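Local structure of major capsid protein P2 (Pseudoalteromonas phage pm2, 2VVF) at residues A[86-94]-A[223-231]. The protein forms the trimeric, double jelly-roll building block of the outer capsid shell of this marine, lipid-containing bacteriophage. Residues are numbered along the deposited sequence; the frame is centred on the assembly and turned at random.
Sequences VRPEMKGVN and FMLEGDVYQ
Met90 packs its terminal methyl against the segment 223-231, where Met90 CE lies 3.2 Å from Gly227 O, with Val229 CB (3.7 Å) and Met224 SD (4.0 Å) beside it. Bends at chi2 and chi3 (-44° and -69°) curl the thioether back toward a partner from which its CB points away. Met224 in turn puts its own methyl over one face of the Arg87 guanidinium, off-centre toward the rim, with Met224 CE 3.9 Å from Arg87 NH2; the two side chains meet nearly at right angles, and Arg87 NH1 bonds to Thr145 OG1. In the double jelly-roll fold, characteristic of this capsid lineage, two beta-barrel domains sit side by side in one chain, and here the loop after strand 80-84 meets the loop after strand 218-222. Each contributes a type I turn, Arg87 to Met90 and Met224 to Gly227. One backbone hydrogen bond joins the two segments, just past the first turn: Lys91 N reaches Gly227 O at 2.9 Å, nearly straight but from well above the carbonyl plane. Farther along, Val93 CG1 meets the edge of the Tyr230 ring, near its plane, 3.3 Å from Tyr230 CD2. Tyr230 N is tethered to Asp228 OD1 in an Asx turn (3.1 Å), while Gln231 NE2 holds Asp228 OD2. Asp228 OD2 also forms a salt bridge to Arg102 NH1 of the second subunit, a partner it shares with Glu226 OE1.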
loop_
_atom_site.group_PDB
_atom_site.type_symbol
_atom_site.label_atom_id
_atom_site.label_comp_id
_atom_site.label_asym_id
_atom_site.label_seq_id
_atom_site.Cartn_x
_atom_site.Cartn_y
_atom_site.Cartn_z
ATOM N N VAL A 86 -0.376 -1.036 17.379
ATOM C CA VAL A 86 0.617 -0.934 16.323
ATOM C C VAL A 86 -0.057 -0.151 15.199
ATOM O O VAL A 86 -1.168 -0.486 14.781
ATOM C CB VAL A 86 1.051 -2.331 15.835
ATOM C CG1 VAL A 86 1.703 -2.243 14.463
ATOM C CG2 VAL A 86 1.983 -2.984 16.844
ATOM N N ARG A 87 0.592 0.916 14.740
ATOM C CA ARG A 87 0.029 1.744 13.677
ATOM C C ARG A 87 0.511 1.290 12.301
ATOM O O ARG A 87 1.652 1.537 11.913
ATOM C CB ARG A 87 0.345 3.221 13.925
ATOM C CG ARG A 87 -0.144 3.717 15.283
ATOM C CD ARG A 87 0.062 5.212 15.445
ATOM N NE ARG A 87 -0.788 5.981 14.541
ATOM C CZ ARG A 87 -1.722 6.839 14.939
ATOM N NH1 ARG A 87 -1.932 7.044 16.231
ATOM N NH2 ARG A 87 -2.446 7.495 14.043
ATOM N N PRO A 88 -0.371 0.604 11.581
ATOM C CA PRO A 88 -0.059 0.047 10.264
ATOM C C PRO A 88 0.291 1.070 9.182
ATOM O O PRO A 88 0.905 0.723 8.172
ATOM C CB PRO A 88 -1.349 -0.691 9.880
ATOM C CG PRO A 88 -2.120 -0.849 11.162
ATOM C CD PRO A 88 -1.764 0.346 11.979
ATOM N N GLU A 89 -0.114 2.318 9.385
ATOM C CA GLU A 89 0.129 3.370 8.402
ATOM C C GLU A 89 1.503 4.022 8.539
ATOM O O GLU A 89 1.906 4.827 7.696
ATOM C CB GLU A 89 -0.967 4.436 8.485
ATOM C CG GLU A 89 -2.376 3.896 8.300
ATOM C CD GLU A 89 -2.902 3.190 9.536
ATOM O OE1 GLU A 89 -2.371 3.441 10.639
ATOM O OE2 GLU A 89 -3.848 2.387 9.403
ATOM N N MET A 90 2.216 3.675 9.606
ATOM C CA MET A 90 3.535 4.244 9.858
ATOM C C MET A 90 4.551 3.913 8.770
ATOM O O MET A 90 4.579 2.798 8.248
ATOM C CB MET A 90 4.064 3.795 11.223
ATOM C CG MET A 90 3.208 4.234 12.400
ATOM S SD MET A 90 2.667 5.949 12.277
ATOM C CE MET A 90 4.208 6.817 12.511
ATOM N N LYS A 91 5.388 4.894 8.444
ATOM C CA LYS A 91 6.446 4.734 7.453
ATOM C C LYS A 91 7.764 5.181 8.082
ATOM O O LYS A 91 7.822 6.216 8.743
ATOM C CB LYS A 91 6.150 5.571 6.205
ATOM C CG LYS A 91 4.840 5.224 5.515
ATOM C CD LYS A 91 5.015 4.083 4.529
ATOM C CE LYS A 91 6.123 4.378 3.532
ATOM N NZ LYS A 91 6.418 3.201 2.669
ATOM N N GLY A 92 8.812 4.386 7.894
ATOM C CA GLY A 92 10.114 4.696 8.474
ATOM C C GLY A 92 10.902 5.705 7.647
ATOM O O GLY A 92 10.802 5.736 6.420
ATOM N N VAL A 93 11.687 6.530 8.332
ATOM C CA VAL A 93 12.511 7.530 7.664
ATOM C C VAL A 93 13.976 7.112 7.744
ATOM O O VAL A 93 14.706 7.170 6.751
ATOM C CB VAL A 93 12.281 8.937 8.247
ATOM C CG1 VAL A 93 12.087 8.866 9.752
ATOM C CG2 VAL A 93 13.437 9.860 7.889
ATOM N N ASN A 94 14.388 6.664 8.927
ATOM C CA ASN A 94 15.750 6.190 9.145
ATOM C C ASN A 94 15.708 4.757 9.668
ATOM O O ASN A 94 16.731 4.180 10.033
ATOM C CB ASN A 94 16.498 7.105 10.114
ATOM C CG ASN A 94 17.159 8.275 9.410
ATOM O OD1 ASN A 94 16.641 9.391 9.419
ATOM N ND2 ASN A 94 18.292 8.015 8.766
ATOM N N PHE A 223 -1.366 15.427 11.146
ATOM C CA PHE A 223 0.025 15.871 11.100
ATOM C C PHE A 223 0.954 14.740 10.666
ATOM O O PHE A 223 2.172 14.908 10.629
ATOM C CB PHE A 223 0.468 16.404 12.466
ATOM C CG PHE A 223 -0.267 17.637 12.908
ATOM C CD1 PHE A 223 -0.119 18.833 12.223
ATOM C CD2 PHE A 223 -1.087 17.608 14.023
ATOM C CE1 PHE A 223 -0.792 19.972 12.634
ATOM C CE2 PHE A 223 -1.759 18.744 14.440
ATOM C CZ PHE A 223 -1.612 19.926 13.743
ATOM N N MET A 224 0.373 13.588 10.347
ATOM C CA MET A 224 1.151 12.427 9.923
ATOM C C MET A 224 0.580 11.815 8.650
ATOM O O MET A 224 0.518 10.592 8.512
ATOM C CB MET A 224 1.182 11.371 11.032
ATOM C CG MET A 224 1.996 11.770 12.251
ATOM S SD MET A 224 2.454 10.353 13.265
ATOM C CE MET A 224 0.895 9.466 13.331
ATOM N N LEU A 225 0.163 12.671 7.722
ATOM C CA LEU A 225 -0.426 12.224 6.464
ATOM C C LEU A 225 0.471 11.269 5.671
ATOM O O LEU A 225 -0.015 10.335 5.031
ATOM C CB LEU A 225 -0.836 13.426 5.608
ATOM C CG LEU A 225 -2.104 14.158 6.055
ATOM C CD1 LEU A 225 -2.199 15.532 5.408
ATOM C CD2 LEU A 225 -3.345 13.330 5.751
ATOM N N GLU A 226 1.777 11.503 5.720
ATOM C CA GLU A 226 2.734 10.661 5.006
ATOM C C GLU A 226 3.085 9.394 5.781
ATOM O O GLU A 226 3.707 8.480 5.240
ATOM C CB GLU A 226 4.016 11.439 4.718
ATOM C CG GLU A 226 3.861 12.570 3.722
ATOM C CD GLU A 226 5.165 13.299 3.487
ATOM O OE1 GLU A 226 5.598 14.049 4.387
ATOM O OE2 GLU A 226 5.780 13.088 2.422
ATOM N N GLY A 227 2.710 9.354 7.054
ATOM C CA GLY A 227 3.010 8.202 7.896
ATOM C C GLY A 227 4.317 8.434 8.641
ATOM O O GLY A 227 4.761 7.590 9.415
ATOM N N ASP A 228 4.927 9.590 8.398
ATOM C CA ASP A 228 6.182 9.954 9.046
ATOM C C ASP A 228 5.911 10.565 10.418
ATOM O O ASP A 228 5.267 11.609 10.528
ATOM C CB ASP A 228 6.967 10.937 8.177
ATOM C CG ASP A 228 8.322 11.278 8.764
ATOM O OD1 ASP A 228 8.743 10.596 9.722
ATOM O OD2 ASP A 228 8.962 12.230 8.271
ATOM N N VAL A 229 6.397 9.899 11.462
ATOM C CA VAL A 229 6.196 10.358 12.832
ATOM C C VAL A 229 6.853 11.710 13.096
ATOM O O VAL A 229 6.426 12.452 13.979
ATOM C CB VAL A 229 6.657 9.299 13.854
ATOM C CG1 VAL A 229 8.174 9.165 13.842
ATOM C CG2 VAL A 229 6.160 9.649 15.245
ATOM N N TYR A 230 7.894 12.021 12.328
ATOM C CA TYR A 230 8.633 13.271 12.488
ATOM C C TYR A 230 7.900 14.471 11.904
ATOM O O TYR A 230 8.387 15.600 11.970
ATOM C CB TYR A 230 10.014 13.159 11.841
ATOM C CG TYR A 230 10.979 12.287 12.603
ATOM C CD1 TYR A 230 11.638 12.767 13.728
ATOM C CD2 TYR A 230 11.240 10.984 12.194
ATOM C CE1 TYR A 230 12.528 11.973 14.427
ATOM C CE2 TYR A 230 12.129 10.182 12.887
ATOM C CZ TYR A 230 12.771 10.682 14.001
ATOM O OH TYR A 230 13.661 9.891 14.693
ATOM N N GLN A 231 6.738 14.221 11.313
ATOM C CA GLN A 231 5.948 15.289 10.717
ATOM C C GLN A 231 4.940 15.795 11.740
ATOM O O GLN A 231 4.350 16.864 11.575
ATOM C CB GLN A 231 5.218 14.788 9.468
ATOM C CG GLN A 231 6.062 14.765 8.201
ATOM C CD GLN A 231 7.288 15.652 8.288
ATOM O OE1 GLN A 231 7.184 16.878 8.269
ATOM N NE2 GLN A 231 8.462 15.036 8.344
#